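Local coordinates for TBC1 domain family member 22A (Homo sapiens, PDB 2QFZ), which probably activates GTP hydrolysis by Rab GTPases through its TBC domain, the part of the longer protein seen here, at residues 113-118 with 153-158; 202-207 with 214-219. All blocks are in the same frame, centred on the assembly; numbering follows the deposited sequence.

Contact 1: residues 113-118 with 153-158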
# COMPACT_ATOMS: atom_id res chain seq x y z
N PRO A 113 -14.12 -8.62 -8.48
CA PRO A 113 -14.85 -8.04 -9.63
C PRO A 113 -15.32 -6.60 -9.56
O PRO A 113 -15.44 -5.96 -10.59
CB PRO A 113 -16.03 -8.99 -9.79
CG PRO A 113 -15.43 -10.32 -9.43
CD PRO A 113 -14.62 -9.98 -8.20
N ARG A 114 -15.55 -6.07 -8.36
CA ARG A 114 -16.07 -4.70 -8.21
C ARG A 114 -15.07 -3.74 -7.57
O ARG A 114 -15.47 -2.65 -7.11
CB ARG A 114 -17.36 -4.68 -7.34
CG ARG A 114 -18.19 -5.98 -7.22
CD ARG A 114 -18.96 -6.02 -5.86
NE ARG A 114 -18.06 -5.68 -4.75
CZ ARG A 114 -18.39 -5.65 -3.46
NH1 ARG A 114 -17.46 -5.29 -2.56
NH2 ARG A 114 -19.63 -5.99 -3.05
N MET A 115 -13.79 -4.12 -7.50
CA MET A 115 -12.79 -3.23 -6.89
C MET A 115 -12.21 -2.26 -7.94
O MET A 115 -12.46 -2.39 -9.13
CB MET A 115 -11.70 -4.05 -6.16
CG MET A 115 -10.61 -4.60 -7.04
SD MET A 115 -9.56 -5.79 -6.17
CE MET A 115 -8.21 -4.72 -5.65
N SER A 116 -11.45 -1.29 -7.46
CA SER A 116 -10.86 -0.25 -8.29
C SER A 116 -9.37 -0.55 -8.50
O SER A 116 -8.75 -1.21 -7.66
CB SER A 116 -11.08 1.12 -7.62
OG SER A 116 -10.02 2.03 -7.88
N PRO A 117 -8.77 -0.09 -9.63
CA PRO A 117 -9.36 0.60 -10.79
C PRO A 117 -10.01 -0.36 -11.79
O PRO A 117 -9.42 -1.40 -12.12
CB PRO A 117 -8.15 1.32 -11.41
CG PRO A 117 -7.01 1.10 -10.40
CD PRO A 117 -7.31 -0.17 -9.77
N GLU A 118 -11.20 -0.01 -12.25
CA GLU A 118 -12.08 -0.93 -13.00
C GLU A 118 -11.53 -1.36 -14.38
O GLU A 118 -11.74 -2.49 -14.80
CB GLU A 118 -13.47 -0.31 -13.16
N LEU A 153 -4.30 -4.05 -1.39
CA LEU A 153 -2.85 -4.05 -1.23
C LEU A 153 -2.13 -4.85 -2.34
O LEU A 153 -0.92 -4.71 -2.51
CB LEU A 153 -2.46 -4.52 0.17
CG LEU A 153 -3.21 -3.85 1.32
CD1 LEU A 153 -2.70 -4.36 2.62
CD2 LEU A 153 -3.16 -2.36 1.30
N VAL A 154 -2.87 -5.66 -3.11
CA VAL A 154 -2.30 -6.37 -4.27
C VAL A 154 -1.95 -5.38 -5.39
O VAL A 154 -0.95 -5.54 -6.07
CB VAL A 154 -3.30 -7.45 -4.86
CG1 VAL A 154 -2.68 -8.14 -6.12
CG2 VAL A 154 -3.69 -8.49 -3.81
N THR A 155 -2.81 -4.38 -5.60
CA THR A 155 -2.77 -3.54 -6.83
C THR A 155 -1.46 -2.75 -7.07
O THR A 155 -0.97 -2.73 -8.18
CB THR A 155 -4.01 -2.59 -6.88
OG1 THR A 155 -5.18 -3.35 -6.59
CG2 THR A 155 -4.14 -1.88 -8.23
N PRO A 156 -0.91 -2.08 -6.04
CA PRO A 156 0.31 -1.37 -6.34
C PRO A 156 1.51 -2.26 -6.74
O PRO A 156 2.24 -1.93 -7.66
CB PRO A 156 0.58 -0.61 -5.05
CG PRO A 156 -0.77 -0.55 -4.41
CD PRO A 156 -1.33 -1.84 -4.66
N PHE A 157 1.71 -3.38 -6.07
CA PHE A 157 2.77 -4.30 -6.48
C PHE A 157 2.56 -4.79 -7.95
O PHE A 157 3.45 -4.78 -8.77
CB PHE A 157 2.84 -5.46 -5.50
CG PHE A 157 3.25 -5.05 -4.12
CD1 PHE A 157 4.53 -4.61 -3.88
CD2 PHE A 157 2.36 -5.09 -3.07
CE1 PHE A 157 4.95 -4.24 -2.60
CE2 PHE A 157 2.77 -4.71 -1.78
CZ PHE A 157 4.06 -4.30 -1.56
N PHE A 158 1.33 -5.13 -8.29
CA PHE A 158 1.06 -5.76 -9.56
C PHE A 158 1.26 -4.74 -10.67
O PHE A 158 1.89 -5.03 -11.68
CB PHE A 158 -0.36 -6.37 -9.59
CG PHE A 158 -0.75 -6.91 -10.94
CD1 PHE A 158 -0.41 -8.22 -11.32
CD2 PHE A 158 -1.41 -6.09 -11.87
CE1 PHE A 158 -0.77 -8.72 -12.60
CE2 PHE A 158 -1.75 -6.55 -13.14
CZ PHE A 158 -1.44 -7.87 -13.51
O HOH W 1 -6.84 -1.45 -5.74
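Met115 reaches across to Thr155 with the end of its thioether chain: its CE methyl lies 3.5 Å from Thr155 OG1. CG stands between the backbone N and the carbonyl carbon (chi1 81°), which sends the long chain out toward helix 150-162, and a bend at chi3 brings the methyl against the hydroxyl side of the threonine. A flexible, unbranched apolar chain suits this buried place, since it can carry a methyl from the loop to the helix.

Ser116 contributes its backbone more than its side chain. A water donates to Ser116 O at 2.7 Å and accepts from the hydroxyl of Thr155, again with 2.7 Å from the water oxygen to OG1. The two bonds meet at the water at about 106°, close to tetrahedral, and both polar atoms are satisfied without touching directly. With chi1 at -47°, Thr155 holds OG1 beside its own backbone N and CG2 anti to that N, which turns the hydroxyl to the water and the methyl to Pro117.

This loop follows helix 102-111 in the all-helical TBC domain. Asp111 and Arg114 fit the IxxDxxR signature of the family, and Arg114 touches Gln148 of the YxQ signature, consistent with the arginine and glutamine fingers of Rab-GAP relatives. The water bridge and the methionine therefore join the stretch just after that arginine to the helix that follows the glutamine.

Pro117 comes next, after a cis peptide bond. That geometry puts its CD on the same side as Ser116 O, which is why both face Thr155. CD meets Thr155 CG2 at 3.9 Å, a methylene against a methyl. Threonine thus serves two neighbours with its two branches, one polar and one apolar. Leu260 of helix 260-270 touches both Pro117 and Thr155, and Pro117 itself is the N-cap residue of helix 118-121.

Contact 2: residues 202-207 with 214-219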
# COMPACT_ATOMS: atom_id res chain seq x y z
N ILE A 202 2.24 -5.73 9.44
CA ILE A 202 0.95 -5.21 10.01
C ILE A 202 0.01 -6.35 10.39
O ILE A 202 -1.20 -6.32 10.14
CB ILE A 202 0.27 -4.15 9.08
CG1 ILE A 202 -0.15 -4.78 7.71
CG2 ILE A 202 1.18 -2.93 8.89
CD1 ILE A 202 -0.60 -3.78 6.65
N GLN A 203 0.60 -7.35 11.04
CA GLN A 203 -0.08 -8.64 11.28
C GLN A 203 -1.36 -8.54 12.08
O GLN A 203 -2.30 -9.27 11.81
CB GLN A 203 0.86 -9.61 12.02
CG GLN A 203 2.00 -10.00 11.20
CD GLN A 203 2.70 -11.23 11.67
OE1 GLN A 203 2.07 -12.16 12.20
NE2 GLN A 203 4.00 -11.26 11.48
N ASP A 204 -1.36 -7.65 13.07
CA ASP A 204 -2.52 -7.47 13.97
C ASP A 204 -3.71 -6.72 13.33
O ASP A 204 -4.80 -6.69 13.89
CB ASP A 204 -2.07 -6.77 15.27
CG ASP A 204 -1.37 -5.44 15.02
OD1 ASP A 204 -0.98 -5.14 13.85
OD2 ASP A 204 -1.16 -4.70 16.01
N ASN A 205 -3.48 -6.12 12.16
CA ASN A 205 -4.57 -5.44 11.42
C ASN A 205 -5.66 -6.36 10.94
O ASN A 205 -6.76 -5.90 10.70
CB ASN A 205 -4.03 -4.68 10.19
CG ASN A 205 -3.37 -3.37 10.55
OD1 ASN A 205 -3.13 -3.11 11.72
ND2 ASN A 205 -3.10 -2.54 9.55
N TYR A 206 -5.34 -7.65 10.80
CA TYR A 206 -6.19 -8.58 10.06
C TYR A 206 -6.51 -9.90 10.78
O TYR A 206 -7.21 -10.73 10.23
CB TYR A 206 -5.62 -8.85 8.67
CG TYR A 206 -5.42 -7.57 7.87
CD1 TYR A 206 -6.52 -6.81 7.43
CD2 TYR A 206 -4.16 -7.09 7.58
CE1 TYR A 206 -6.34 -5.60 6.71
CE2 TYR A 206 -3.98 -5.90 6.85
CZ TYR A 206 -5.07 -5.18 6.42
OH TYR A 206 -4.88 -4.01 5.75
N THR A 207 -6.05 -10.06 12.02
CA THR A 207 -6.55 -11.10 12.86
C THR A 207 -8.02 -10.84 13.31
O THR A 207 -8.63 -9.79 12.96
CB THR A 207 -5.56 -11.40 14.03
OG1 THR A 207 -5.28 -10.20 14.81
CG2 THR A 207 -4.26 -11.95 13.43
N GLN A 214 -8.08 -0.88 15.38
CA GLN A 214 -8.60 -0.09 16.51
C GLN A 214 -7.54 0.64 17.28
O GLN A 214 -7.72 1.81 17.63
CB GLN A 214 -9.39 -0.99 17.48
CG GLN A 214 -10.86 -1.06 17.14
CD GLN A 214 -11.13 -1.82 15.86
OE1 GLN A 214 -10.54 -2.87 15.61
NE2 GLN A 214 -12.03 -1.30 15.04
N MET A 215 -6.43 -0.04 17.52
CA MET A 215 -5.29 0.55 18.16
C MET A 215 -4.74 1.73 17.37
O MET A 215 -4.50 2.79 17.93
CB MET A 215 -4.19 -0.50 18.38
CG MET A 215 -3.04 0.01 19.27
SD MET A 215 -3.62 0.44 20.93
CE MET A 215 -4.04 -1.18 21.57
N LYS A 216 -4.53 1.54 16.06
CA LYS A 216 -4.05 2.64 15.19
C LYS A 216 -5.01 3.83 15.07
O LYS A 216 -4.57 4.98 15.00
CB LYS A 216 -3.71 2.12 13.81
CG LYS A 216 -2.46 1.22 13.83
CD LYS A 216 -2.25 0.43 12.55
CE LYS A 216 -1.33 -0.81 12.85
NZ LYS A 216 -0.47 -1.12 11.68
N VAL A 217 -6.31 3.56 15.02
CA VAL A 217 -7.29 4.65 15.00
C VAL A 217 -7.25 5.46 16.32
O VAL A 217 -7.44 6.68 16.33
CB VAL A 217 -8.66 4.13 14.71
CG1 VAL A 217 -9.75 5.20 14.95
CG2 VAL A 217 -8.70 3.60 13.27
N LYS A 218 -7.02 4.77 17.43
CA LYS A 218 -6.97 5.40 18.77
C LYS A 218 -5.68 6.22 18.90
O LYS A 218 -5.71 7.33 19.40
CB LYS A 218 -7.09 4.33 19.87
CG LYS A 218 -6.95 4.83 21.27
CD LYS A 218 -7.93 5.94 21.64
CE LYS A 218 -7.77 6.32 23.11
NZ LYS A 218 -8.71 7.41 23.53
N MET A 219 -4.54 5.68 18.45
CA MET A 219 -3.30 6.45 18.41
C MET A 219 -3.40 7.64 17.47
O MET A 219 -2.83 8.67 17.75
CB MET A 219 -2.12 5.60 18.00
CG MET A 219 -1.79 4.49 18.99
SD MET A 219 -0.27 3.68 18.47
CE MET A 219 -0.93 2.46 17.32
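Lys216 stretches from helix 211-227 to the loop that follows helix 181-200, a short helix-to-helix connection within the all-helical TBC domain, and crosses the side chain of Asn205 at about a right angle. It is the residue most covered by this contact: a long aliphatic chain can be buried while its ammonium stays among polar atoms. Asn205 OD1 lies 3.1 Å from Lys216 CE and 3.3 Å from Lys216 NZ. Asparagine suits the place because its short amide, with CG beside the backbone N (chi1 -77°), brings a polar oxygen to the lysine although its CB does not point at the helix. Ile202 supplies an apolar wall, its CG2 methyl 3.7 Å from Lys216 NZ, while Leu282 of helix 276-291 also touches the lysine. Asp204 OD1, at 4.6 Å from Lys216 NZ, is too distant for a salt bridge but would probably favour the positive charge. Replacing Asn205 by alanine removes the amide and is likely to leave the lysine ammonium without the loop oxygen beside it and freer to swing. The loop turns tightly here, with Asn205 N donating to Ile202 O, and Asn205 CB rests 3.5 Å above the ring plane of Tyr206, offset toward the rim.

Overall arrangement
From the N terminus, the chain leaves helix 102-111 through the loop 113-118, runs through helix 124-140, and returns on helix 150-162, where contact 1 closes a loop with 34 residues between its segments. Helix 181-200 then leads into 202-207, and contact 2 closes a much shorter one, with six residues between its segments, onto helix 211-227. The two follow in series, neither nested nor crossed, with centres about 22 Å apart. They still meet: Leu153 CD1 packs on Tyr206 OH at 3.8 Å, so helix 150-162 links the loop that carries Arg114 to the helix connection of contact 2.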